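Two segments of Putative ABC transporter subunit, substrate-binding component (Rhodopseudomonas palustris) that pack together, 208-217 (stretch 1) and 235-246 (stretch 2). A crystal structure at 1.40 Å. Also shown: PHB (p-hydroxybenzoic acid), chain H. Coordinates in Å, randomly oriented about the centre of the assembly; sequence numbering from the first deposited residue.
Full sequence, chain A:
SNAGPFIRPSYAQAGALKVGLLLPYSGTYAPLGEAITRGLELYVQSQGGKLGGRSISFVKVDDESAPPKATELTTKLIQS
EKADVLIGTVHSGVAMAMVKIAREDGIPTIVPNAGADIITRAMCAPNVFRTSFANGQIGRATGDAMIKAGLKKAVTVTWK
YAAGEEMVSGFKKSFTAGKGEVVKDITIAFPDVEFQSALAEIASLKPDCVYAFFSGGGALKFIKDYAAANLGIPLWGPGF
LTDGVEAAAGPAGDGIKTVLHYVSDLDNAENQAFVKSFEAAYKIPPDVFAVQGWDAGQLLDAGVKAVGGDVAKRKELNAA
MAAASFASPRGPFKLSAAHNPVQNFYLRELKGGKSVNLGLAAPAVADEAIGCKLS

Stretch 1 (208-217) DCVYAFFSGG
Stretch 2, residues 235-246: LWGPGFLTDGVE

The most unusual feature is the way the pairing ends. Two parallel strands share just two backbone hydrogen bonds, and then Ala212 O is buried with no polar partner in the model. It faces carbon instead: Pro238 CD lies 3.3 Å from Ala212 O, and Gly237 CA makes a CA-H...O contact with Ala212 O at 3.4 Å. Proline has no amide hydrogen to continue the ladder.

The strand that begins at Cys209 and strand 235-238 run in the same direction, at 33° to each other, with axes 4.6 Å apart at closest. Val210 pairs with Leu235 (CA to CA 5.0 Å) and Tyr211 with Trp236 (CA to CA 4.9 Å). Trp236 N donates to Val210 O at 2.8 Å, and Ala212 N donates to Trp236 O at 2.9 Å. Tyr211 CA also approaches Trp236 O at 3.3 Å.

Backbone angles are extended: phi/psi is -125/134 at Val210, -109/121 at Tyr211, -129/139 at Ala212 and -132/159 at Trp236. Gly237 is nearly flat at -174/173. An ideal CB there would clash with Ala212 O, at 2.2 Å.

Val210 (chi1 t) and Leu235 (t, p) share one face of the sheet, with Val210 CG1 3.9 Å from Leu235 CD1. Leu235 CD1 also lies 4.0 Å from Ala212 CB. Tyr211 (chi1 t, chi2 85°) and Trp236 (chi1 m, chi2 74°) are on the other face. Tyr211 CE1 reaches Pro238 CD at 3.8 Å.

Stretch 2 then turns through a 3-10 segment, 239-241. Leu241 N bonds to Pro238 O at 3.0 Å. Leu241 (t, p) places CD1 4.3 Å from Phe214 CB, at the edge of the Phe214 ring (chi1 m, chi2 -75°). Leu241 CA makes a CA-H...O contact with Phe214 O at 3.3 Å.

Phe213 (chi1 t, chi2 65°) brings CE1 to 3.8 Å from Phe240 CB. Phe240 (chi1 -42°, chi2 -65°) points CA-to-CB toward stretch 1, but its end leads away. PHB C5 lies over one face of the Phe240 ring, whereas PHB C4 lies at the edge of the Phe213 ring. PHB O4 donates to Ser215 OG (chi1 t) at 2.7 Å. This ligand contact fits a substrate-binding component.

Water 1 accepts from Ser215 OG at 2.4 Å and Gly216 N at 3.0 Å, and donates to Phe240 O at 2.6 Å. Gly216 has phi/psi 83/-155, precedes a helix as its N-cap, and places its O 3.5 Å from Val245 CG1 (chi1 m).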

# COMPACT_ATOMS: atom_id res chain seq x y z
N ASP A 208 0.64 12.54 24.24
CA ASP A 208 1.95 12.97 23.79
C ASP A 208 2.25 12.67 22.32
O ASP A 208 3.30 13.05 21.80
CB ASP A 208 3.08 12.46 24.70
CG ASP A 208 3.28 10.96 24.70
OD1 ASP A 208 2.68 10.22 23.88
OD2 ASP A 208 4.09 10.45 25.50
N CYS A 209 1.27 12.07 21.65
CA CYS A 209 1.37 11.85 20.20
C CYS A 209 0.00 11.45 19.67
O CYS A 209 -0.88 10.98 20.37
CB CYS A 209 2.38 10.72 19.90
SG CYS A 209 2.02 9.13 20.70
N VAL A 210 -0.10 11.58 18.35
CA VAL A 210 -1.26 11.14 17.58
C VAL A 210 -0.76 10.20 16.49
O VAL A 210 0.24 10.49 15.82
CB VAL A 210 -2.01 12.32 16.97
CG1 VAL A 210 -3.10 11.84 16.02
CG2 VAL A 210 -2.62 13.19 18.07
N TYR A 211 -1.46 9.08 16.36
CA TYR A 211 -1.25 8.13 15.26
C TYR A 211 -2.45 8.22 14.33
O TYR A 211 -3.57 7.98 14.76
CB TYR A 211 -1.16 6.71 15.82
CG TYR A 211 -1.09 5.57 14.81
CD1 TYR A 211 0.11 5.19 14.27
CD2 TYR A 211 -2.22 4.85 14.47
CE1 TYR A 211 0.17 4.13 13.39
CE2 TYR A 211 -2.17 3.78 13.58
CZ TYR A 211 -0.98 3.43 13.08
OH TYR A 211 -0.88 2.32 12.22
N ALA A 212 -2.21 8.54 13.06
CA ALA A 212 -3.29 8.72 12.09
C ALA A 212 -3.03 7.91 10.84
O ALA A 212 -1.93 7.88 10.30
CB ALA A 212 -3.45 10.19 11.72
N PHE A 213 -4.11 7.30 10.36
CA PHE A 213 -4.11 6.73 9.02
C PHE A 213 -5.18 7.41 8.19
O PHE A 213 -6.40 7.28 8.47
CB PHE A 213 -4.30 5.20 8.94
CG PHE A 213 -4.65 4.73 7.52
CD1 PHE A 213 -3.75 4.88 6.50
CD2 PHE A 213 -5.91 4.25 7.21
CE1 PHE A 213 -4.07 4.56 5.19
CE2 PHE A 213 -6.25 3.94 5.87
CZ PHE A 213 -5.31 4.10 4.88
N PHE A 214 -4.71 8.14 7.19
CA PHE A 214 -5.54 8.67 6.08
C PHE A 214 -4.61 8.58 4.87
O PHE A 214 -3.40 8.37 4.99
CB PHE A 214 -5.95 10.13 6.32
CG PHE A 214 -6.86 10.29 7.48
CD1 PHE A 214 -8.17 9.92 7.42
CD2 PHE A 214 -6.37 10.76 8.69
CE1 PHE A 214 -8.99 9.97 8.50
CE2 PHE A 214 -7.17 10.81 9.78
CZ PHE A 214 -8.48 10.43 9.72
N SER A 215 -5.17 8.70 3.67
CA SER A 215 -4.38 8.64 2.47
C SER A 215 -5.12 9.39 1.36
O SER A 215 -6.34 9.47 1.40
CB SER A 215 -4.17 7.14 2.13
OG SER A 215 -3.39 6.94 1.00
N GLY A 216 -4.39 9.97 0.43
CA GLY A 216 -4.99 10.74 -0.66
C GLY A 216 -5.31 12.14 -0.22
O GLY A 216 -4.71 12.69 0.70
N GLY A 217 -6.28 12.74 -0.90
CA GLY A 217 -6.63 14.13 -0.61
C GLY A 217 -7.13 14.27 0.81
O GLY A 217 -6.99 15.35 1.40
N LEU A 235 2.61 14.42 15.34
CA LEU A 235 1.83 13.55 14.45
C LEU A 235 2.71 12.49 13.84
O LEU A 235 3.77 12.76 13.27
CB LEU A 235 1.16 14.41 13.41
CG LEU A 235 0.30 13.66 12.36
CD1 LEU A 235 -0.83 12.92 13.06
CD2 LEU A 235 -0.27 14.63 11.37
N TRP A 236 2.19 11.28 13.92
CA TRP A 236 2.78 10.08 13.36
C TRP A 236 1.75 9.29 12.57
O TRP A 236 0.57 9.41 12.80
CB TRP A 236 3.22 9.17 14.49
CG TRP A 236 4.49 9.52 15.22
CD1 TRP A 236 4.67 10.53 16.12
CD2 TRP A 236 5.73 8.84 15.11
NE1 TRP A 236 5.98 10.52 16.58
CE2 TRP A 236 6.65 9.49 15.97
CE3 TRP A 236 6.16 7.75 14.36
CZ2 TRP A 236 7.95 9.07 16.11
CZ3 TRP A 236 7.48 7.35 14.50
CH2 TRP A 236 8.34 7.98 15.39
N GLY A 237 2.22 8.44 11.66
CA GLY A 237 1.34 7.47 11.03
C GLY A 237 2.13 6.54 10.16
O GLY A 237 3.31 6.72 9.94
N PRO A 238 1.46 5.52 9.64
CA PRO A 238 2.04 4.82 8.50
C PRO A 238 2.25 5.81 7.36
O PRO A 238 1.57 6.80 7.26
CB PRO A 238 0.98 3.78 8.15
CG PRO A 238 -0.34 4.49 8.52
CD PRO A 238 0.01 5.28 9.78
N GLY A 239 3.20 5.55 6.48
CA GLY A 239 3.59 6.53 5.50
C GLY A 239 2.59 6.92 4.44
O GLY A 239 2.82 7.90 3.74
N PHE A 240 1.50 6.18 4.36
CA PHE A 240 0.39 6.58 3.51
C PHE A 240 -0.14 7.96 3.89
O PHE A 240 -0.75 8.64 3.07
CB PHE A 240 -0.75 5.55 3.56
CG PHE A 240 -0.26 4.15 3.54
CD1 PHE A 240 0.38 3.66 2.42
CD2 PHE A 240 -0.36 3.34 4.66
CE1 PHE A 240 0.89 2.39 2.42
CE2 PHE A 240 0.20 2.06 4.65
CZ PHE A 240 0.82 1.60 3.55
N LEU A 241 0.07 8.36 5.14
CA LEU A 241 -0.43 9.65 5.65
C LEU A 241 0.22 10.79 4.89
O LEU A 241 -0.40 11.83 4.74
CB LEU A 241 -0.08 9.73 7.13
CG LEU A 241 -0.51 11.01 7.84
CD1 LEU A 241 -2.02 11.17 7.83
CD2 LEU A 241 0.04 11.01 9.28
N THR A 242 1.47 10.65 4.42
CA THR A 242 2.16 11.71 3.72
C THR A 242 2.47 11.46 2.26
O THR A 242 2.71 12.41 1.50
CB THR A 242 3.45 12.11 4.47
OG1 THR A 242 4.36 10.99 4.55
CG2 THR A 242 3.15 12.55 5.88
N ASP A 243 2.49 10.18 1.84
CA ASP A 243 2.92 9.92 0.48
C ASP A 243 1.95 10.49 -0.57
O ASP A 243 0.76 10.26 -0.52
CB ASP A 243 3.13 8.43 0.23
CG ASP A 243 4.60 8.03 0.33
OD1 ASP A 243 5.27 8.42 1.31
OD2 ASP A 243 5.10 7.31 -0.59
N GLY A 244 2.51 11.26 -1.49
CA GLY A 244 1.75 11.89 -2.55
C GLY A 244 1.23 13.27 -2.27
O GLY A 244 0.73 13.89 -3.20
N VAL A 245 1.28 13.72 -1.02
CA VAL A 245 0.67 14.99 -0.61
C VAL A 245 1.70 15.93 -0.02
O VAL A 245 1.32 16.99 0.47
CB VAL A 245 -0.52 14.80 0.33
CG1 VAL A 245 -1.65 14.00 -0.38
CG2 VAL A 245 -0.14 14.21 1.65
N GLU A 246 2.97 15.60 -0.10
CA GLU A 246 4.04 16.36 0.55
C GLU A 246 4.17 17.77 0.04
O GLU A 246 4.30 18.70 0.86
CB GLU A 246 5.39 15.65 0.36
CG GLU A 246 5.43 14.18 0.78
CD GLU A 246 5.19 13.22 -0.38
OE1 GLU A 246 4.53 13.58 -1.38
OE2 GLU A 246 5.67 12.07 -0.27
C1' PHB H . -6.39 0.01 2.20
O1' PHB H . -7.63 0.17 2.19
O2' PHB H . -5.85 -1.16 2.36
C1 PHB H . -5.45 1.13 2.00
C2 PHB H . -5.89 2.27 1.32
C3 PHB H . -5.02 3.33 1.15
C4 PHB H . -3.76 3.26 1.65
C5 PHB H . -3.30 2.14 2.30
C6 PHB H . -4.16 1.09 2.47
O4 PHB H . -2.90 4.29 1.49
O HOH W 1 -1.66 8.64 0.67
O HOH W 2 -1.47 10.72 1.29